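Local coordinates for phage related exonuclease (Haemophilus somnus 129PT, PDB 3K93) that acts as a phage-related exonuclease, a hydrolase that probably digests DNA from its ends with the help of bound metal ions, at the interface of chains A and B. Coordinates in Å, arbitrary orientation; residue numbers count along the deposited sequence, not the author numbering. Chains: chain A/B, phage related exonuclease.

Contacts 1 and 2 are neighbouring patches of one interface, their C-alpha centres about 9 Å apart. On chain A both draw mainly on residues 46-53, contact 1 adding A:Met222 near the C-terminus. On chain B they share the loop after strand 108-114, B:Ile118 lying in sequence between B:Asp117 and B:Gly119, and helix 173-181 with the segment that follows it. Contact 1 is mostly apolar and contact 2 mostly polar. The deposited assembly holds three copies, with no exact two-fold at this interface; a closed ring, as in lambda-type phage exonucleases, is plausible, but the structure alone does not prove it for solution.

Contact 1: the interface of chains A and B. Residues chain A 46, 49-50, 222; chain B 118, 123-124, 183.
A:Phe50 and B:Phe123 reach toward each other from the two chains and stack, with ring centroids 4.3 Å apart and planes inclined by 28°. The overlap is offset: CE2, on the outer part of the A:Phe50 ring, lies over the centre of the B:Phe123 ring. B:Phe123 and B:Ile183 share one face of the A:Phe50 ring, the CD1 methyl of B:Ile183 lying 4.0 Å from its centroid; CB of A:Leu49, from its own chain, backs the other. CG2 of B:Ile118 comes within 3.8 Å of CD2 of A:Phe50.

Beside the stack, CG of A:Lys46 stands anti to the carbonyl carbon (chi1 -68°) and the chain is extended beyond it, which carries NZ to the main-chain O of B:Ile118, a hydrogen bond of 3.2 Å in the carbonyl plane. The lysine stem runs between B:Ile118 and B:Phe124, its CG 3.9 Å from CE2 of B:Phe124, and its CE packs 4.0 Å from CD2 of B:Phe123. B:Phe124 also receives CD1 of A:Leu49 in plane at its edge, 3.9 Å from CZ. CG of the poorly ordered selenomethionine A:Met222 lies near CE1 of B:Phe124, and its SE near CD1 of B:Phe123; the disorder makes these contacts less certain.

In the fold, chain A supplies the C-terminal part of helix 35-50 and the chain end after helix 198-221, while chain B supplies the loop between strand 108-114 and helix 125-135, together with the segment just after helix 173-181.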
loop_
_atom_site.group_PDB
_atom_site.type_symbol
_atom_site.label_atom_id
_atom_site.label_comp_id
_atom_site.label_asym_id
_atom_site.label_seq_id
_atom_site.Cartn_x
_atom_site.Cartn_y
_atom_site.Cartn_z
ATOM N N LYS A 46 -17.836 -12.616 -9.930
ATOM C CA LYS A 46 -17.615 -11.923 -11.208
ATOM C C LYS A 46 -16.817 -12.789 -12.205
ATOM O O LYS A 46 -16.973 -12.656 -13.419
ATOM C CB LYS A 46 -16.906 -10.584 -10.999
ATOM C CG LYS A 46 -17.727 -9.522 -10.287
ATOM C CD LYS A 46 -16.977 -8.174 -10.229
ATOM C CE LYS A 46 -17.533 -7.278 -9.142
ATOM N NZ LYS A 46 -16.766 -6.013 -9.017
ATOM N N LEU A 49 -19.626 -15.332 -13.376
ATOM C CA LEU A 49 -20.665 -14.652 -14.164
ATOM C C LEU A 49 -20.101 -14.080 -15.450
ATOM O O LEU A 49 -20.753 -14.120 -16.466
ATOM C CB LEU A 49 -21.282 -13.487 -13.383
ATOM C CG LEU A 49 -22.184 -13.828 -12.195
ATOM C CD1 LEU A 49 -22.232 -12.645 -11.200
ATOM C CD2 LEU A 49 -23.537 -14.226 -12.725
ATOM N N PHE A 50 -18.907 -13.483 -15.395
ATOM C CA PHE A 50 -18.474 -12.643 -16.503
ATOM C C PHE A 50 -17.168 -13.076 -17.129
ATOM O O PHE A 50 -16.762 -12.513 -18.135
ATOM C CB PHE A 50 -18.359 -11.199 -16.035
ATOM C CG PHE A 50 -19.586 -10.668 -15.337
ATOM C CD1 PHE A 50 -20.819 -10.673 -15.961
ATOM C CD2 PHE A 50 -19.493 -10.108 -14.083
ATOM C CE1 PHE A 50 -21.921 -10.166 -15.342
ATOM C CE2 PHE A 50 -20.611 -9.568 -13.460
ATOM C CZ PHE A 50 -21.811 -9.615 -14.073
HETATM N N MSE A 222 -27.810 -10.801 -10.343
HETATM C CA MSE A 222 -27.477 -10.701 -11.740
HETATM C C MSE A 222 -28.340 -11.678 -12.539
HETATM O O MSE A 222 -27.912 -12.205 -13.556
HETATM C CB MSE A 222 -25.989 -11.022 -11.936
HETATM C CG MSE A 222 -25.055 -10.004 -11.314
HETATM SE SE MSE A 222 -25.271 -8.397 -12.236
HETATM C CE MSE A 222 -26.184 -7.290 -10.898
ATOM N N ILE B 118 -14.543 -4.694 -15.156
ATOM C CA ILE B 118 -15.498 -5.555 -14.451
ATOM C C ILE B 118 -15.097 -5.675 -12.979
ATOM O O ILE B 118 -15.932 -5.616 -12.099
ATOM C CB ILE B 118 -15.607 -6.960 -15.133
ATOM C CG1 ILE B 118 -16.269 -6.819 -16.522
ATOM C CG2 ILE B 118 -16.347 -7.988 -14.225
ATOM C CD1 ILE B 118 -16.008 -7.990 -17.491
ATOM N N PHE B 123 -21.159 -4.086 -9.536
ATOM C CA PHE B 123 -22.338 -4.736 -9.982
ATOM C C PHE B 123 -23.322 -4.930 -8.845
ATOM O O PHE B 123 -24.526 -4.863 -9.078
ATOM C CB PHE B 123 -22.018 -6.125 -10.558
ATOM C CG PHE B 123 -21.353 -6.089 -11.914
ATOM C CD1 PHE B 123 -22.116 -6.068 -13.069
ATOM C CD2 PHE B 123 -19.973 -6.115 -12.027
ATOM C CE1 PHE B 123 -21.522 -6.044 -14.326
ATOM C CE2 PHE B 123 -19.383 -6.084 -13.268
ATOM C CZ PHE B 123 -20.180 -6.048 -14.429
ATOM N N PHE B 124 -22.826 -5.225 -7.634
ATOM C CA PHE B 124 -23.687 -5.723 -6.557
ATOM C C PHE B 124 -24.111 -4.573 -5.688
ATOM O O PHE B 124 -23.351 -3.669 -5.503
ATOM C CB PHE B 124 -22.951 -6.824 -5.810
ATOM C CG PHE B 124 -22.498 -7.925 -6.731
ATOM C CD1 PHE B 124 -23.433 -8.692 -7.407
ATOM C CD2 PHE B 124 -21.153 -8.161 -6.970
ATOM C CE1 PHE B 124 -23.024 -9.685 -8.293
ATOM C CE2 PHE B 124 -20.745 -9.145 -7.832
ATOM C CZ PHE B 124 -21.688 -9.902 -8.515
ATOM N N ILE B 183 -22.048 -8.454 -21.741
ATOM C CA ILE B 183 -22.946 -8.312 -20.612
ATOM C C ILE B 183 -24.023 -7.355 -21.063
ATOM O O ILE B 183 -23.713 -6.292 -21.543
ATOM C CB ILE B 183 -22.234 -7.720 -19.374
ATOM C CG1 ILE B 183 -20.982 -8.522 -18.999
ATOM C CG2 ILE B 183 -23.169 -7.614 -18.189
ATOM C CD1 ILE B 183 -20.145 -7.810 -17.865
#

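Contact 2: the interface of chains A and B. Residues chain A 52-53; chain B 117, 119, 175.
The loop after helix 35-50 of chain A meets two elements of chain B, the loop that follows strand 108-114 and the start of helix 173-181. A:Tyr52, with CG anti to the backbone N (chi1 177°), sends its ring between them. Its phenol OH donates a hydrogen bond of 2.6 Å to OD2 of the B:Asp117 carboxylate. The aspartate side chain runs roughly perpendicular to the tyrosine, and the hydroxyl reaches OD2 from above the carboxylate plane, 51° out of it.

B:Gly119 and the CE methylene of B:Lys175 sandwich the tyrosine ring from its two faces. On one, the backbone N of B:Gly119 is offset toward the rim and its CA is 3.6 Å from CE1; on the other, CE of the lysine packs 3.7 Å from CE2, also toward the rim. A bend at chi3 turns the end of the lysine toward the next residue of the chain A loop. There NZ donates a hydrogen bond of 3.1 Å to the main-chain O of A:Asn53, nearly in line with the carbonyl bond (165°). The lysine therefore supports the ring with its aliphatic part while its amino group holds the backbone beyond it.

Together these hydrogen bonds tie the chain A loop to separate elements of chain B. The chain B loop follows strand 108-114, which carries the metal ligands Asp111 and Thr112, so the contact lies close in sequence to the likely active-site strand. It may help set how the subunits sit against each other, if this interface of the deposited trimer is the biological one.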
loop_
_atom_site.group_PDB
_atom_site.type_symbol
_atom_site.label_atom_id
_atom_site.label_comp_id
_atom_site.label_asym_id
_atom_site.label_seq_id
_atom_site.Cartn_x
_atom_site.Cartn_y
_atom_site.Cartn_z
ATOM N N TYR A 52 -14.272 -12.690 -15.815
ATOM C CA TYR A 52 -13.216 -11.739 -15.495
ATOM C C TYR A 52 -12.350 -12.299 -14.368
ATOM O O TYR A 52 -12.804 -12.505 -13.231
ATOM C CB TYR A 52 -13.799 -10.399 -15.097
ATOM C CG TYR A 52 -12.768 -9.389 -14.695
ATOM C CD1 TYR A 52 -12.311 -9.316 -13.389
ATOM C CD2 TYR A 52 -12.231 -8.507 -15.625
ATOM C CE1 TYR A 52 -11.327 -8.376 -13.022
ATOM C CE2 TYR A 52 -11.294 -7.570 -15.261
ATOM C CZ TYR A 52 -10.847 -7.516 -13.947
ATOM O OH TYR A 52 -9.909 -6.576 -13.570
ATOM N N ASN A 53 -11.098 -12.535 -14.704
ATOM C CA ASN A 53 -10.133 -13.105 -13.775
ATOM C C ASN A 53 -9.345 -11.978 -13.140
ATOM O O ASN A 53 -8.581 -11.299 -13.817
ATOM C CB ASN A 53 -9.183 -14.061 -14.516
ATOM C CG ASN A 53 -8.454 -15.045 -13.566
ATOM O OD1 ASN A 53 -8.406 -14.867 -12.334
ATOM N ND2 ASN A 53 -7.903 -16.083 -14.147
ATOM N N ASP B 117 -13.135 -1.319 -15.242
ATOM C CA ASP B 117 -13.289 -2.694 -15.660
ATOM C C ASP B 117 -14.267 -3.456 -14.772
ATOM O O ASP B 117 -14.790 -2.907 -13.800
ATOM C CB ASP B 117 -11.889 -3.393 -15.832
ATOM C CG ASP B 117 -11.190 -3.715 -14.550
ATOM O OD1 ASP B 117 -11.764 -3.528 -13.438
ATOM O OD2 ASP B 117 -10.037 -4.231 -14.675
ATOM N N GLY B 119 -13.808 -5.807 -12.730
ATOM C CA GLY B 119 -13.316 -5.900 -11.371
ATOM C C GLY B 119 -13.624 -4.719 -10.474
ATOM O O GLY B 119 -13.970 -4.914 -9.297
ATOM N N LYS B 175 -10.331 -8.384 -21.714
ATOM C CA LYS B 175 -11.002 -8.042 -20.446
ATOM C C LYS B 175 -11.735 -6.692 -20.460
ATOM O O LYS B 175 -12.847 -6.604 -19.979
ATOM C CB LYS B 175 -10.022 -8.119 -19.282
ATOM C CG LYS B 175 -9.567 -9.559 -19.005
ATOM C CD LYS B 175 -8.302 -9.614 -18.197
ATOM C CE LYS B 175 -8.566 -9.494 -16.751
ATOM N NZ LYS B 175 -7.274 -9.556 -16.032
#